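Local coordinates for protein acyltransferase (Actinoplanes teichomyceticus, PDB 4Q38) that probably transfers long fatty acyl chains from acyl-CoA to the amino sugar of teicoplanin-type glycopeptide antibiotics, binding coenzyme A in a GNAT-like domain, at residues E71-A76 with H126-L131; D255-E260 with H327-T332. All blocks are in the same frame, centred on the assembly; numbering follows the deposited sequence.

Interaction 1: residues E71-A76 with H126-L131; sequences EEIVAA and HVYVFL
I73 and Y128 carry most of a helix-on-helix packing in the all-helical N-terminal part of this acyltransferase, where the later half of helix 67-76 lies nearly square across the start of helix 125-143. The two short axes cross at -86° and stay 11.2 Å apart, so side chains rather than backbones bridge the gap. The tight part gathers around I73. Its CG2, anti to the backbone N (the chi1 of -73° belongs to CG1), reaches CE1 of Y128 at 3.7 Å, the two side chains sliding past each other in opposite directions. The other branch ends in CD1, which meets CG1 of V127 at 3.8 Å, crossing that valine at about a right angle. L131 adds only a light touch, its CD1 lying 4.2 Å from I73 CG2. Outside the pair, V65 and Y124 also touch I73, while L90 and P78 pack against Y128, so the tyrosine is buried.

The other side of helix 67-76 is looser. V74 and A75 point away from helix 125-143, and V74 touches A56, R57 and L60 of helix 53-62; E71 is exposed; E72 sends its carboxylate to Y124 and R166 instead. A76, at the margin, meets the phenol oxygen of Y128 with its carbonyl carbon (C to OH 3.3 Å), and its CB stands a little farther off.

One polar bond crosses the interface. The buried phenol of Y128 donates to the backbone carbonyl of I73, OH to O 2.7 Å, arriving in the carbonyl plane on a lone pair at a C=O...OH angle of 129°.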
ATOM      1  N   GLU A  71       1.947  -0.269  20.932  1.00 33.67           N
ATOM      2  CA  GLU A  71       1.370  -0.303  22.285  1.00 36.46           C
ATOM      3  C   GLU A  71      -0.135  -0.173  22.211  1.00 32.89           C
ATOM      4  O   GLU A  71      -0.867  -0.955  22.820  1.00 32.40           O
ATOM      5  CB  GLU A  71       1.884   0.858  23.136  1.00 39.07           C
ATOM      6  CG  GLU A  71       3.276   0.691  23.705  1.00 47.43           C
ATOM      7  CD  GLU A  71       3.753   1.954  24.402  1.00 51.80           C
ATOM      8  OE1 GLU A  71       3.170   2.306  25.450  1.00 57.88           O
ATOM      9  OE2 GLU A  71       4.698   2.596  23.894  1.00 52.75           O
ATOM     10  N   GLU A  72      -0.590   0.834  21.470  1.00 33.03           N
ATOM     11  CA  GLU A  72      -2.013   1.120  21.336  1.00 30.74           C
ATOM     12  C   GLU A  72      -2.753  -0.012  20.630  1.00 30.62           C
ATOM     13  O   GLU A  72      -3.881  -0.368  21.005  1.00 29.46           O
ATOM     14  CB  GLU A  72      -2.228   2.450  20.605  1.00 32.17           C
ATOM     15  CG  GLU A  72      -1.736   3.664  21.387  1.00 33.48           C
ATOM     16  CD  GLU A  72      -1.914   4.981  20.645  1.00 34.05           C
ATOM     17  OE1 GLU A  72      -2.407   4.986  19.493  1.00 34.49           O
ATOM     18  OE2 GLU A  72      -1.562   6.026  21.230  1.00 33.73           O
ATOM     19  N   ILE A  73      -2.115  -0.575  19.606  1.00 28.21           N
ATOM     20  CA  ILE A  73      -2.704  -1.676  18.840  1.00 28.06           C
ATOM     21  C   ILE A  73      -2.942  -2.887  19.751  1.00 27.80           C
ATOM     22  O   ILE A  73      -4.023  -3.482  19.743  1.00 27.69           O
ATOM     23  CB  ILE A  73      -1.810  -2.065  17.633  1.00 26.89           C
ATOM     24  CG1 ILE A  73      -1.890  -0.989  16.538  1.00 26.75           C
ATOM     25  CG2 ILE A  73      -2.209  -3.429  17.080  1.00 26.43           C
ATOM     26  CD1 ILE A  73      -0.664  -0.900  15.641  1.00 27.45           C
ATOM     27  N   VAL A  74      -1.936  -3.231  20.548  1.00 29.03           N
ATOM     28  CA  VAL A  74      -2.033  -4.379  21.450  1.00 30.46           C
ATOM     29  C   VAL A  74      -3.112  -4.123  22.507  1.00 31.22           C
ATOM     30  O   VAL A  74      -3.923  -5.006  22.810  1.00 30.37           O
ATOM     31  CB  VAL A  74      -0.666  -4.722  22.090  1.00 32.27           C
ATOM     32  CG1 VAL A  74      -0.807  -5.791  23.170  1.00 31.60           C
ATOM     33  CG2 VAL A  74       0.317  -5.199  21.016  1.00 32.88           C
ATOM     34  N   ALA A  75      -3.143  -2.897  23.022  1.00 30.80           N
ATOM     35  CA  ALA A  75      -4.082  -2.522  24.080  1.00 30.84           C
ATOM     36  C   ALA A  75      -5.529  -2.627  23.613  1.00 31.69           C
ATOM     37  O   ALA A  75      -6.397  -3.080  24.357  1.00 32.77           O
ATOM     38  CB  ALA A  75      -3.782  -1.115  24.582  1.00 30.21           C
ATOM     39  N   ALA A  76      -5.785  -2.231  22.373  1.00 31.80           N
ATOM     40  CA  ALA A  76      -7.155  -2.148  21.866  1.00 32.21           C
ATOM     41  C   ALA A  76      -7.656  -3.383  21.125  1.00 31.06           C
ATOM     42  O   ALA A  76      -8.793  -3.389  20.657  1.00 32.50           O
ATOM     43  CB  ALA A  76      -7.308  -0.919  20.988  1.00 31.22           C
ATOM     44  N   HIS A 126      -7.738  -2.647  10.221  1.00 23.80           N
ATOM     45  CA  HIS A 126      -6.974  -3.269   9.136  1.00 24.15           C
ATOM     46  C   HIS A 126      -5.580  -3.653   9.524  1.00 23.86           C
ATOM     47  O   HIS A 126      -4.931  -4.461   8.853  1.00 24.46           O
ATOM     48  CB  HIS A 126      -7.014  -2.364   7.914  1.00 22.84           C
ATOM     49  CG  HIS A 126      -8.391  -2.265   7.326  1.00 22.64           C
ATOM     50  ND1 HIS A 126      -8.988  -3.311   6.721  1.00 22.96           N
ATOM     51  CD2 HIS A 126      -9.313  -1.219   7.311  1.00 21.73           C
ATOM     52  CE1 HIS A 126     -10.228  -2.949   6.326  1.00 22.57           C
ATOM     53  NE2 HIS A 126     -10.422  -1.671   6.679  1.00 23.02           N
ATOM     54  N   VAL A 127      -5.093  -3.095  10.626  1.00 23.73           N
ATOM     55  CA  VAL A 127      -3.876  -3.628  11.235  1.00 22.42           C
ATOM     56  C   VAL A 127      -4.140  -5.041  11.782  1.00 23.20           C
ATOM     57  O   VAL A 127      -3.303  -5.954  11.613  1.00 23.23           O
ATOM     58  CB  VAL A 127      -3.345  -2.698  12.345  1.00 23.05           C
ATOM     59  CG1 VAL A 127      -2.110  -3.298  13.009  1.00 23.21           C
ATOM     60  CG2 VAL A 127      -3.027  -1.326  11.774  1.00 22.99           C
ATOM     61  N   TYR A 128      -5.295  -5.230  12.432  1.00 23.29           N
ATOM     62  CA  TYR A 128      -5.669  -6.570  12.937  1.00 24.41           C
ATOM     63  C   TYR A 128      -5.860  -7.554  11.786  1.00 24.01           C
ATOM     64  O   TYR A 128      -5.444  -8.706  11.877  1.00 24.00           O
ATOM     65  CB  TYR A 128      -6.927  -6.521  13.827  1.00 24.13           C
ATOM     66  CG  TYR A 128      -6.747  -5.615  15.019  1.00 24.36           C
ATOM     67  CD1 TYR A 128      -5.731  -5.853  15.949  1.00 25.10           C
ATOM     68  CD2 TYR A 128      -7.552  -4.499  15.191  1.00 25.21           C
ATOM     69  CE1 TYR A 128      -5.535  -5.004  17.025  1.00 25.00           C
ATOM     70  CE2 TYR A 128      -7.366  -3.638  16.264  1.00 26.00           C
ATOM     71  CZ  TYR A 128      -6.357  -3.900  17.172  1.00 26.30           C
ATOM     72  OH  TYR A 128      -6.157  -3.058  18.230  1.00 27.67           O
ATOM     73  N   VAL A 129      -6.490  -7.088  10.708  1.00 23.96           N
ATOM     74  CA  VAL A 129      -6.569  -7.880   9.477  1.00 23.84           C
ATOM     75  C   VAL A 129      -5.174  -8.307   9.041  1.00 24.15           C
ATOM     76  O   VAL A 129      -4.952  -9.491   8.769  1.00 23.33           O
ATOM     77  CB  VAL A 129      -7.249  -7.126   8.314  1.00 24.83           C
ATOM     78  CG1 VAL A 129      -7.203  -7.970   7.039  1.00 24.33           C
ATOM     79  CG2 VAL A 129      -8.697  -6.810   8.643  1.00 24.58           C
ATOM     80  N   PHE A 130      -4.241  -7.349   8.993  1.00 23.24           N
ATOM     81  CA  PHE A 130      -2.881  -7.629   8.539  1.00 23.92           C
ATOM     82  C   PHE A 130      -2.220  -8.666   9.462  1.00 25.04           C
ATOM     83  O   PHE A 130      -1.686  -9.668   8.986  1.00 24.72           O
ATOM     84  CB  PHE A 130      -2.052  -6.330   8.493  1.00 23.13           C
ATOM     85  CG  PHE A 130      -0.760  -6.435   7.711  1.00 23.60           C
ATOM     86  CD1 PHE A 130       0.352  -7.103   8.232  1.00 23.32           C
ATOM     87  CD2 PHE A 130      -0.640  -5.816   6.463  1.00 22.51           C
ATOM     88  CE1 PHE A 130       1.544  -7.176   7.515  1.00 24.75           C
ATOM     89  CE2 PHE A 130       0.544  -5.889   5.742  1.00 22.79           C
ATOM     90  CZ  PHE A 130       1.640  -6.560   6.269  1.00 23.52           C
ATOM     91  N   LEU A 131      -2.278  -8.422  10.776  1.00 26.16           N
ATOM     92  CA  LEU A 131      -1.699  -9.341  11.771  1.00 26.23           C
ATOM     93  C   LEU A 131      -2.275 -10.757  11.659  1.00 25.74           C
ATOM     94  O   LEU A 131      -1.547 -11.743  11.752  1.00 26.59           O
ATOM     95  CB  LEU A 131      -1.922  -8.810  13.200  1.00 26.20           C
ATOM     96  CG  LEU A 131      -1.234  -7.491  13.568  1.00 26.91           C
ATOM     97  CD1 LEU A 131      -1.590  -7.032  14.975  1.00 27.13           C
ATOM     98  CD2 LEU A 131       0.275  -7.590  13.398  1.00 26.23           C
TER

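Interaction 2: residues D255-E260 with H327-T332; sequences DPQLEE and HWHMRT
D255 does something unusual here: one carboxylate ties down two separate pieces of backbone. Its OD2 accepts from the backbone N of H329 across the contact, at 2.9 Å and nearly straight (169°), while OD1 accepts from the N of Q257 on its own side, closing an Asx turn that leads into the 3-10 segment 256-260. The two N-H groups lie out of the carboxylate plane, on opposite faces. A chi1 of -172° sets CG anti to the backbone N, and from there OD2 reaches the 327-332 segment. A water then donates to OD1 at 2.8 Å and accepts from R331 NH1 at 3.2 Å, linking two opposite charges that do not meet directly.

All this lies in the GNAT-like domain, where the loop after strand 246-251 packs against the lead-in to strand 331-336. OD2 also lies at the edge of the W328 indole, near its plane, beside CE3. Further round the ring, L258 crosses the tryptophan at about a right angle and sets CD2 3.5 Å from CZ3. L258 also lies beside W252 and I268, so this packing sits a layer behind residues that bind CoA. R331 CG lies 3.8 Å from D255 CA; beyond it the chain bends at chi2 and chi3, and NH1 comes within 3.6 Å of P256 CD; D279 takes the arginine NE in a salt bridge.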
ATOM      1  N   ASP A 255       6.236  12.761 -14.239  1.00 28.02           N
ATOM      2  CA  ASP A 255       5.753  13.990 -14.878  1.00 27.87           C
ATOM      3  C   ASP A 255       6.924  14.867 -15.322  1.00 26.09           C
ATOM      4  O   ASP A 255       7.640  15.409 -14.487  1.00 25.90           O
ATOM      5  CB  ASP A 255       4.865  14.770 -13.914  1.00 29.58           C
ATOM      6  CG  ASP A 255       4.157  15.961 -14.578  1.00 30.97           C
ATOM      7  OD1 ASP A 255       4.543  16.372 -15.699  1.00 29.61           O
ATOM      8  OD2 ASP A 255       3.201  16.478 -13.966  1.00 30.92           O
ATOM      9  N   PRO A 256       7.126  15.007 -16.639  1.00 27.14           N
ATOM     10  CA  PRO A 256       8.256  15.825 -17.136  1.00 27.14           C
ATOM     11  C   PRO A 256       8.183  17.302 -16.734  1.00 27.04           C
ATOM     12  O   PRO A 256       9.179  18.012 -16.834  1.00 27.51           O
ATOM     13  CB  PRO A 256       8.151  15.692 -18.661  1.00 27.31           C
ATOM     14  CG  PRO A 256       7.265  14.521 -18.899  1.00 26.38           C
ATOM     15  CD  PRO A 256       6.310  14.478 -17.744  1.00 26.30           C
ATOM     16  N   GLN A 257       7.028  17.758 -16.256  1.00 28.31           N
ATOM     17  CA  GLN A 257       6.905  19.130 -15.751  1.00 28.53           C
ATOM     18  C   GLN A 257       7.807  19.421 -14.555  1.00 29.53           C
ATOM     19  O   GLN A 257       8.084  20.576 -14.267  1.00 29.31           O
ATOM     20  CB  GLN A 257       5.468  19.446 -15.377  1.00 29.15           C
ATOM     21  CG  GLN A 257       4.512  19.533 -16.552  1.00 31.07           C
ATOM     22  CD  GLN A 257       3.096  19.793 -16.079  1.00 33.56           C
ATOM     23  OE1 GLN A 257       2.516  18.980 -15.350  1.00 34.58           O
ATOM     24  NE2 GLN A 257       2.537  20.931 -16.471  1.00 30.85           N
ATOM     25  N   LEU A 258       8.249  18.371 -13.857  1.00 28.85           N
ATOM     26  CA  LEU A 258       9.162  18.520 -12.724  1.00 28.72           C
ATOM     27  C   LEU A 258      10.496  19.136 -13.139  1.00 29.14           C
ATOM     28  O   LEU A 258      11.180  19.759 -12.325  1.00 30.62           O
ATOM     29  CB  LEU A 258       9.421  17.161 -12.061  1.00 28.63           C
ATOM     30  CG  LEU A 258       8.265  16.565 -11.267  1.00 29.74           C
ATOM     31  CD1 LEU A 258       8.539  15.089 -10.981  1.00 30.65           C
ATOM     32  CD2 LEU A 258       8.038  17.356  -9.985  1.00 29.15           C
ATOM     33  N   GLU A 259      10.856  18.950 -14.405  1.00 29.91           N
ATOM     34  CA  GLU A 259      12.122  19.456 -14.953  1.00 31.76           C
ATOM     35  C   GLU A 259      12.237  20.980 -14.906  1.00 31.50           C
ATOM     36  O   GLU A 259      13.343  21.517 -14.856  1.00 33.26           O
ATOM     37  CB  GLU A 259      12.322  18.945 -16.381  1.00 32.86           C
ATOM     38  CG  GLU A 259      12.529  17.435 -16.461  1.00 35.09           C
ATOM     39  CD  GLU A 259      12.040  16.825 -17.769  1.00 37.22           C
ATOM     40  OE1 GLU A 259      11.749  15.608 -17.760  1.00 37.86           O
ATOM     41  OE2 GLU A 259      11.933  17.544 -18.798  1.00 33.36           O
ATOM     42  N   GLU A 260      11.093  21.660 -14.897  1.00 32.61           N
ATOM     43  CA  GLU A 260      11.033  23.111 -14.694  1.00 34.72           C
ATOM     44  C   GLU A 260      11.558  23.548 -13.327  1.00 35.17           C
ATOM     45  O   GLU A 260      12.022  24.677 -13.173  1.00 32.33           O
ATOM     46  CB  GLU A 260       9.596  23.614 -14.835  1.00 35.34           C
ATOM     47  CG  GLU A 260       9.117  23.742 -16.272  1.00 37.92           C
ATOM     48  CD  GLU A 260       7.875  24.599 -16.417  1.00 37.97           C
ATOM     49  OE1 GLU A 260       7.029  24.248 -17.262  1.00 41.22           O
ATOM     50  OE2 GLU A 260       7.738  25.619 -15.702  1.00 39.83           O
ATOM     51  N   HIS A 327      -1.255  22.387 -13.450  1.00 39.83           N
ATOM     52  CA  HIS A 327      -1.629  21.075 -12.900  1.00 39.23           C
ATOM     53  C   HIS A 327      -0.568  20.025 -13.072  1.00 38.41           C
ATOM     54  O   HIS A 327       0.175  20.023 -14.064  1.00 36.67           O
ATOM     55  CB  HIS A 327      -2.947  20.584 -13.500  1.00 40.96           C
ATOM     56  CG  HIS A 327      -4.123  21.493 -13.218  1.00 44.28           C
ATOM     57  ND1 HIS A 327      -4.803  22.124 -14.198  1.00 46.42           N
ATOM     58  CD2 HIS A 327      -4.712  21.882 -12.018  1.00 44.29           C
ATOM     59  CE1 HIS A 327      -5.782  22.874 -13.652  1.00 47.13           C
ATOM     60  NE2 HIS A 327      -5.725  22.728 -12.319  1.00 46.16           N
ATOM     61  N   TRP A 328      -0.503  19.123 -12.094  1.00 35.83           N
ATOM     62  CA  TRP A 328       0.424  17.993 -12.096  1.00 34.07           C
ATOM     63  C   TRP A 328      -0.267  16.769 -12.623  1.00 34.63           C
ATOM     64  O   TRP A 328      -1.462  16.581 -12.390  1.00 34.10           O
ATOM     65  CB  TRP A 328       0.938  17.737 -10.688  1.00 32.72           C
ATOM     66  CG  TRP A 328       1.805  18.841 -10.120  1.00 32.56           C
ATOM     67  CD1 TRP A 328       1.466  19.780  -9.146  1.00 32.23           C
ATOM     68  CD2 TRP A 328       3.199  19.143 -10.470  1.00 32.49           C
ATOM     69  NE1 TRP A 328       2.528  20.614  -8.875  1.00 32.34           N
ATOM     70  CE2 TRP A 328       3.596  20.286  -9.640  1.00 32.48           C
ATOM     71  CE3 TRP A 328       4.129  18.596 -11.354  1.00 32.52           C
ATOM     72  CZ2 TRP A 328       4.871  20.840  -9.709  1.00 32.95           C
ATOM     73  CZ3 TRP A 328       5.404  19.168 -11.421  1.00 32.60           C
ATOM     74  CH2 TRP A 328       5.767  20.261 -10.615  1.00 32.16           C
ATOM     75  N   HIS A 329       0.476  15.918 -13.334  1.00 33.35           N
ATOM     76  CA  HIS A 329      -0.110  14.743 -13.971  1.00 32.54           C
ATOM     77  C   HIS A 329       0.644  13.488 -13.667  1.00 33.30           C
ATOM     78  O   HIS A 329       1.878  13.457 -13.727  1.00 30.94           O
ATOM     79  CB  HIS A 329      -0.176  14.922 -15.487  1.00 34.17           C
ATOM     80  CG  HIS A 329      -0.726  16.259 -15.920  1.00 34.79           C
ATOM     81  ND1 HIS A 329      -1.969  16.670 -15.597  1.00 35.02           N
ATOM     82  CD2 HIS A 329      -0.148  17.290 -16.666  1.00 35.98           C
ATOM     83  CE1 HIS A 329      -2.180  17.904 -16.104  1.00 36.36           C
ATOM     84  NE2 HIS A 329      -1.066  18.282 -16.759  1.00 36.19           N
ATOM     85  N   MET A 330      -0.099  12.431 -13.350  1.00 32.97           N
ATOM     86  CA  MET A 330       0.480  11.096 -13.281  1.00 34.89           C
ATOM     87  C   MET A 330       0.888  10.689 -14.686  1.00 33.54           C
ATOM     88  O   MET A 330       0.116  10.852 -15.627  1.00 34.71           O
ATOM     89  CB  MET A 330      -0.537  10.089 -12.748  1.00 37.51           C
ATOM     90  CG  MET A 330       0.048   8.701 -12.510  1.00 41.44           C
ATOM     91  SD  MET A 330      -1.195   7.464 -12.073  1.00 48.18           S
ATOM     92  CE  MET A 330      -1.917   7.125 -13.681  1.00 43.40           C
ATOM     93  N   ARG A 331       2.099  10.173 -14.839  1.00 30.88           N
ATOM     94  CA  ARG A 331       2.513   9.673 -16.148  1.00 30.03           C
ATOM     95  C   ARG A 331       2.889   8.207 -16.023  1.00 30.26           C
ATOM     96  O   ARG A 331       3.234   7.739 -14.935  1.00 27.59           O
ATOM     97  CB  ARG A 331       3.665  10.499 -16.734  1.00 29.26           C
ATOM     98  CG  ARG A 331       3.350  11.983 -16.955  1.00 29.81           C
ATOM     99  CD  ARG A 331       2.238  12.235 -17.973  1.00 29.45           C
ATOM    100  NE  ARG A 331       2.516  11.670 -19.296  1.00 30.70           N
ATOM    101  CZ  ARG A 331       3.221  12.277 -20.251  1.00 29.28           C
ATOM    102  NH1 ARG A 331       3.738  13.484 -20.054  1.00 29.15           N
ATOM    103  NH2 ARG A 331       3.413  11.666 -21.407  1.00 30.14           N
ATOM    104  N   THR A 332       2.798   7.494 -17.141  1.00 29.39           N
ATOM    105  CA  THR A 332       3.026   6.066 -17.182  1.00 29.57           C
ATOM    106  C   THR A 332       4.145   5.764 -18.170  1.00 29.46           C
ATOM    107  O   THR A 332       4.207   6.349 -19.250  1.00 29.55           O
ATOM    108  CB  THR A 332       1.730   5.328 -17.580  1.00 29.93           C
ATOM    109  OG1 THR A 332       0.779   5.465 -16.524  1.00 31.26           O
ATOM    110  CG2 THR A 332       1.971   3.846 -17.829  1.00 30.78           C
TER
HETATM  111  O   HOH W   1       3.031  15.858 -18.031  1.00 31.69           O

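The two contacts belong to different halves of the chain and come in series: interaction 1 closes within the N-acyltransferase N-terminal range before interaction 2 opens in the GNAT-like range. Their centres are 38 Å apart, their nearest atoms about 22 Å, on opposite sides of the chain's centre, and they share no helix or strand. Interaction 1 joins two helices of the helical N-terminal part and lies away from the annotated sites. Interaction 2 instead joins a loop to the approach to strand 331-336 of the mixed sheet, with the side chain of L258 about 7 Å from bound coenzyme A. Each is thus internal packing of its own half, the second one a layer behind residues that bind CoA.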